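Local structure of glycoside hydrolase family 81 (Clostridium thermocellum, 6FOP) at residues Asp227-Trp232 against Trp457-Thr462; Ala356-Asn361 against Thr649-Cys654. The protein probably hydrolyses internal beta-1,3 linkages of glucans such as laminarin, as an endo-acting family 81 glycoside hydrolase of the cellulosome. All coordinates share one frame; numbering follows the deposited sequence. Where two conformers were deposited one is given.

Contact 1: residues Asp227-Trp232 against Trp457-Thr462; sequences DTKVEW and WDRNDT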
# COMPACT_ATOMS: atom_id res chain seq x y z
N ASP A 227 -12.56 -4.65 -17.20
CA ASP A 227 -11.31 -3.92 -16.93
C ASP A 227 -11.57 -2.99 -15.76
O ASP A 227 -12.70 -2.56 -15.53
CB ASP A 227 -10.83 -3.14 -18.17
CG ASP A 227 -9.34 -2.77 -18.12
OD1 ASP A 227 -8.59 -3.29 -17.30
OD2 ASP A 227 -8.94 -1.94 -18.96
N THR A 228 -10.50 -2.67 -15.03
CA THR A 228 -10.54 -1.72 -13.93
C THR A 228 -9.26 -0.87 -13.99
O THR A 228 -8.16 -1.41 -14.24
CB THR A 228 -10.68 -2.37 -12.54
OG1 THR A 228 -9.55 -3.22 -12.26
CG2 THR A 228 -11.99 -3.18 -12.45
N LYS A 229 -9.42 0.43 -13.78
CA LYS A 229 -8.33 1.40 -13.93
C LYS A 229 -8.41 2.51 -12.91
O LYS A 229 -9.49 3.07 -12.66
CB LYS A 229 -8.41 2.06 -15.33
CG LYS A 229 -8.12 1.13 -16.50
CD LYS A 229 -6.62 1.00 -16.80
CE LYS A 229 -6.30 -0.31 -17.52
NZ LYS A 229 -6.25 -1.42 -16.49
N VAL A 230 -7.24 2.88 -12.37
CA VAL A 230 -7.08 4.13 -11.62
C VAL A 230 -6.28 5.14 -12.42
O VAL A 230 -5.41 4.77 -13.19
CB VAL A 230 -6.46 3.96 -10.25
CG1 VAL A 230 -7.37 3.08 -9.40
CG2 VAL A 230 -5.02 3.41 -10.32
N GLU A 231 -6.62 6.41 -12.22
CA GLU A 231 -5.83 7.53 -12.73
C GLU A 231 -5.75 8.56 -11.61
O GLU A 231 -6.64 8.61 -10.77
CB GLU A 231 -6.47 8.18 -13.95
CG GLU A 231 -6.88 7.27 -15.07
CD GLU A 231 -7.90 8.00 -15.93
OE1 GLU A 231 -9.15 7.91 -15.69
OE2 GLU A 231 -7.44 8.73 -16.79
N TRP A 232 -4.70 9.37 -11.60
CA TRP A 232 -4.54 10.37 -10.54
C TRP A 232 -4.08 11.70 -11.09
O TRP A 232 -3.48 11.77 -12.18
CB TRP A 232 -3.55 9.90 -9.46
CG TRP A 232 -2.23 9.53 -9.96
CD1 TRP A 232 -1.16 10.37 -10.18
CD2 TRP A 232 -1.78 8.22 -10.32
NE1 TRP A 232 -0.10 9.66 -10.65
CE2 TRP A 232 -0.44 8.34 -10.75
CE3 TRP A 232 -2.39 6.95 -10.32
CZ2 TRP A 232 0.29 7.24 -11.19
CZ3 TRP A 232 -1.65 5.88 -10.73
CH2 TRP A 232 -0.33 6.03 -11.17
N TRP A 457 4.68 3.34 -13.10
CA TRP A 457 3.53 4.17 -13.47
C TRP A 457 3.16 4.03 -14.96
O TRP A 457 2.14 4.57 -15.38
CB TRP A 457 3.85 5.65 -13.18
CG TRP A 457 4.98 6.17 -14.03
CD1 TRP A 457 4.86 6.79 -15.22
CD2 TRP A 457 6.37 6.05 -13.77
NE1 TRP A 457 6.08 7.10 -15.73
CE2 TRP A 457 7.04 6.65 -14.87
CE3 TRP A 457 7.13 5.52 -12.71
CZ2 TRP A 457 8.43 6.71 -14.94
CZ3 TRP A 457 8.50 5.57 -12.80
CH2 TRP A 457 9.14 6.17 -13.90
N ASP A 458 4.01 3.38 -15.74
CA ASP A 458 3.89 3.35 -17.19
C ASP A 458 3.40 1.96 -17.63
O ASP A 458 4.15 0.98 -17.63
CB ASP A 458 5.23 3.68 -17.83
CG ASP A 458 5.17 3.71 -19.35
OD1 ASP A 458 4.13 3.36 -19.96
OD2 ASP A 458 6.18 4.11 -19.95
N ARG A 459 2.13 1.93 -18.02
CA ARG A 459 1.48 0.67 -18.38
C ARG A 459 2.06 0.07 -19.65
O ARG A 459 1.84 -1.11 -19.93
CB ARG A 459 -0.01 0.87 -18.57
CG ARG A 459 -0.73 1.39 -17.35
CD ARG A 459 -2.20 1.66 -17.66
NE ARG A 459 -2.89 2.35 -16.57
CZ ARG A 459 -3.35 1.73 -15.49
NH1 ARG A 459 -3.14 0.41 -15.33
NH2 ARG A 459 -3.99 2.43 -14.56
N ASN A 460 2.77 0.88 -20.44
CA ASN A 460 3.38 0.39 -21.67
C ASN A 460 4.81 -0.11 -21.47
O ASN A 460 5.38 -0.66 -22.39
CB ASN A 460 3.35 1.47 -22.75
CG ASN A 460 1.94 1.80 -23.20
OD1 ASN A 460 1.60 2.96 -23.38
ND2 ASN A 460 1.10 0.78 -23.36
N ASP A 461 5.35 0.06 -20.26
CA ASP A 461 6.69 -0.44 -19.95
C ASP A 461 6.50 -1.82 -19.35
O ASP A 461 6.19 -1.94 -18.14
CB ASP A 461 7.42 0.48 -18.99
CG ASP A 461 8.80 -0.04 -18.61
OD1 ASP A 461 9.23 -1.14 -19.02
OD2 ASP A 461 9.47 0.69 -17.89
N THR A 462 6.72 -2.84 -20.16
CA THR A 462 6.43 -4.23 -19.80
C THR A 462 7.49 -4.90 -18.95
O THR A 462 7.33 -6.07 -18.57
CB THR A 462 6.22 -5.09 -21.08
OG1 THR A 462 7.43 -5.08 -21.85
CG2 THR A 462 5.10 -4.56 -21.92

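Contact 2: residues Ala356-Asn361 against Thr649-Cys654; sequences AEQLGN and TYHWIC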
# COMPACT_ATOMS: atom_id res chain seq x y z
N ALA A 356 24.16 18.00 9.64
CA ALA A 356 25.57 18.37 9.48
C ALA A 356 25.76 19.67 8.70
O ALA A 356 26.58 20.54 9.08
CB ALA A 356 26.36 17.25 8.82
N GLU A 357 25.01 19.83 7.62
CA GLU A 357 25.10 21.03 6.79
C GLU A 357 24.65 22.26 7.56
O GLU A 357 25.33 23.31 7.54
CB GLU A 357 24.26 20.88 5.53
CG GLU A 357 24.81 19.84 4.57
CD GLU A 357 23.89 19.45 3.46
OE1 GLU A 357 22.67 19.61 3.64
OE2 GLU A 357 24.41 18.93 2.44
N GLN A 358 23.56 22.15 8.30
CA GLN A 358 23.04 23.28 9.12
C GLN A 358 24.06 23.75 10.15
O GLN A 358 24.14 24.94 10.46
CB GLN A 358 21.75 22.89 9.83
CG GLN A 358 20.57 22.73 8.87
CD GLN A 358 19.36 22.08 9.51
OE1 GLN A 358 19.34 21.72 10.68
NE2 GLN A 358 18.33 21.91 8.71
N LEU A 359 24.82 22.79 10.70
CA LEU A 359 25.82 23.11 11.70
C LEU A 359 27.13 23.62 11.13
O LEU A 359 27.98 24.08 11.90
CB LEU A 359 26.09 21.88 12.56
CG LEU A 359 24.94 21.45 13.46
CD1 LEU A 359 25.16 20.01 13.87
CD2 LEU A 359 24.83 22.31 14.70
N GLY A 360 27.32 23.52 9.83
CA GLY A 360 28.61 23.87 9.21
C GLY A 360 29.66 22.80 9.43
O GLY A 360 30.86 23.07 9.31
N ASN A 361 29.23 21.58 9.71
CA ASN A 361 30.15 20.46 9.92
C ASN A 361 30.45 19.77 8.58
O ASN A 361 29.83 18.79 8.18
CB ASN A 361 29.60 19.50 10.96
CG ASN A 361 30.65 18.50 11.43
OD1 ASN A 361 31.54 18.12 10.65
ND2 ASN A 361 30.56 18.10 12.70
N THR A 649 17.27 12.27 16.04
CA THR A 649 16.22 12.19 17.07
C THR A 649 16.11 13.49 17.84
O THR A 649 15.02 14.04 18.00
CB THR A 649 16.50 11.01 18.02
OG1 THR A 649 16.37 9.78 17.28
CG2 THR A 649 15.59 11.01 19.22
N TYR A 650 17.27 13.99 18.29
CA TYR A 650 17.21 15.18 19.09
C TYR A 650 16.90 16.44 18.30
O TYR A 650 16.18 17.31 18.79
CB TYR A 650 18.49 15.32 19.87
CG TYR A 650 18.36 16.19 21.07
CD1 TYR A 650 17.39 15.95 22.04
CD2 TYR A 650 19.24 17.25 21.27
CE1 TYR A 650 17.30 16.75 23.17
CE2 TYR A 650 19.18 18.04 22.41
CZ TYR A 650 18.19 17.80 23.34
OH TYR A 650 18.07 18.55 24.48
N HIS A 651 17.33 16.48 17.03
CA HIS A 651 16.98 17.57 16.11
C HIS A 651 15.47 17.61 15.85
O HIS A 651 14.86 18.67 15.84
CB HIS A 651 17.78 17.37 14.84
CG HIS A 651 17.58 18.39 13.77
ND1 HIS A 651 16.66 18.24 12.76
CD2 HIS A 651 18.28 19.51 13.46
CE1 HIS A 651 16.78 19.22 11.90
NE2 HIS A 651 17.77 20.01 12.30
N TRP A 652 14.87 16.41 15.69
CA TRP A 652 13.43 16.31 15.47
C TRP A 652 12.67 16.86 16.68
O TRP A 652 11.80 17.76 16.57
CB TRP A 652 13.07 14.85 15.23
CG TRP A 652 11.61 14.55 15.18
CD1 TRP A 652 10.80 14.20 16.22
CD2 TRP A 652 10.80 14.47 14.00
NE1 TRP A 652 9.53 13.95 15.78
CE2 TRP A 652 9.50 14.10 14.42
CE3 TRP A 652 11.03 14.70 12.64
CZ2 TRP A 652 8.45 13.94 13.53
CZ3 TRP A 652 9.99 14.53 11.76
CH2 TRP A 652 8.71 14.18 12.20
N ILE A 653 12.99 16.32 17.85
CA ILE A 653 12.25 16.68 19.05
C ILE A 653 12.39 18.18 19.35
O ILE A 653 11.40 18.86 19.64
CB ILE A 653 12.74 15.85 20.25
CG1 ILE A 653 12.35 14.37 20.07
CG2 ILE A 653 12.15 16.39 21.54
CD1 ILE A 653 13.03 13.44 21.06
N CYS A 654 13.62 18.69 19.26
CA CYS A 654 13.88 20.10 19.63
C CYS A 654 13.32 21.07 18.59
O CYS A 654 12.93 22.19 18.94
CB CYS A 654 15.35 20.34 19.83
SG CYS A 654 16.03 19.52 21.29

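Contact 1: residues Asp227-Trp232 against Trp457-Thr462
Lys229, on strand 227-232, and Arg459, in the type I turn Asp458-Asp461, bring the two backbones to their nearest, 10.8 Å between their CA atoms, and side chains bridge the gap. Arg459, extended from CG to NE, reaches across to the strand. Its NH2 meets Val230 O at 3.1 Å, with the oxygen in the guanidinium plane, but the bond is bent (124° at the hydrogen) and weak; its stronger partner is the carboxylate of Asp109. In one of its two deposited conformers, Lys229 bends at chi2 (-85°) and chi4 (-80°), which lays CD over the centre of the guanidinium face, 3.6 Å from Arg459 CZ. In that conformer NZ is drawn back to its own strand by a salt bridge with Asp227 OD1 (3.1 Å) and a hydrogen bond to Thr228 O, probably easing the closeness of NZ to Arg459 NH1 (3.8 Å). Further along, Trp457 CB sits at the Trp232 ring edge, 4.4 Å from CZ2. In the turn, Asp458 OD1 accepts from Asn460 N, an Asx turn. The contact joins strand 223-235, in the sheet with 240-251 and 295-301, to the loop after helix 440-455, with Leu519 of helix 514-534 touching both tryptophans.

Contact 2: residues Ala356-Asn361 against Thr649-Cys654
Gln358 and His651 make this contact by themselves: His651 NE2 donates to Gln358 OE1 across 2.8 Å, with an angle of 151° at the hydrogen. The donor lies in the carbonyl plane on a lone pair of OE1, so the amide is well turned to receive it. The imidazole is less exactly aligned, since OE1 comes to the NE2 edge of the ring but is tilted out of its plane. Amide and ring planes stand 31° apart, and the two side chains cross at about a right angle. As the donor here, NE2 carries a hydrogen.

Each side chain reaches out from its own helix. In His651, CG lies anti to the backbone N (chi1 -179°), which places the ring between the helices, while Gln358 is extended beyond CG and delivers its amide to the ring edge. The backbones are well separated, with 10.9 Å between the CA atoms of Gln358 and His651, so the contact depends on these two side chains. Both helices belong to the C-terminal region of the family 81 enzyme, which falls in the six-hairpin clan of helical glycosidase domains; here the polar bond spans from the end of helix 339-359 to helix 646-659.

The outer shell holds the amide and packs against the imidazole. Gln358 NE2 donates to Leu309 O, so the amide is held at both its oxygen and its nitrogen, and Tyr315 meets the His651 ring with nearly parallel planes. Just past Gln358, Gly360 has positive phi and ends the helix in a Schellman motif: Asn361 N bonds to Ala356 O at 2.9 Å and Gly360 N to Glu357 O at 3.0 Å. Asn361 then starts helix 362-379 as its N-cap, its OD1 accepting from Ala364 N.

From the N terminus, the chain passes through a run of earlier strands before strand 223-235, then through helix 339-359 before it reaches the loop holding 457-462. Contact 1 closes there, over 224 intervening residues, by bringing that loop back to the strand. Contact 2 opens at 356-361, inside that span, and closes at 649-654 across 287 residues. Their segments thus alternate and the two loops cross. Contact 1 ties an N-terminal beta-sheet to the helical region, whereas contact 2 joins two helices within it. The contacts do not touch: their centres are 41 Å apart and their nearest atoms about 25 Å.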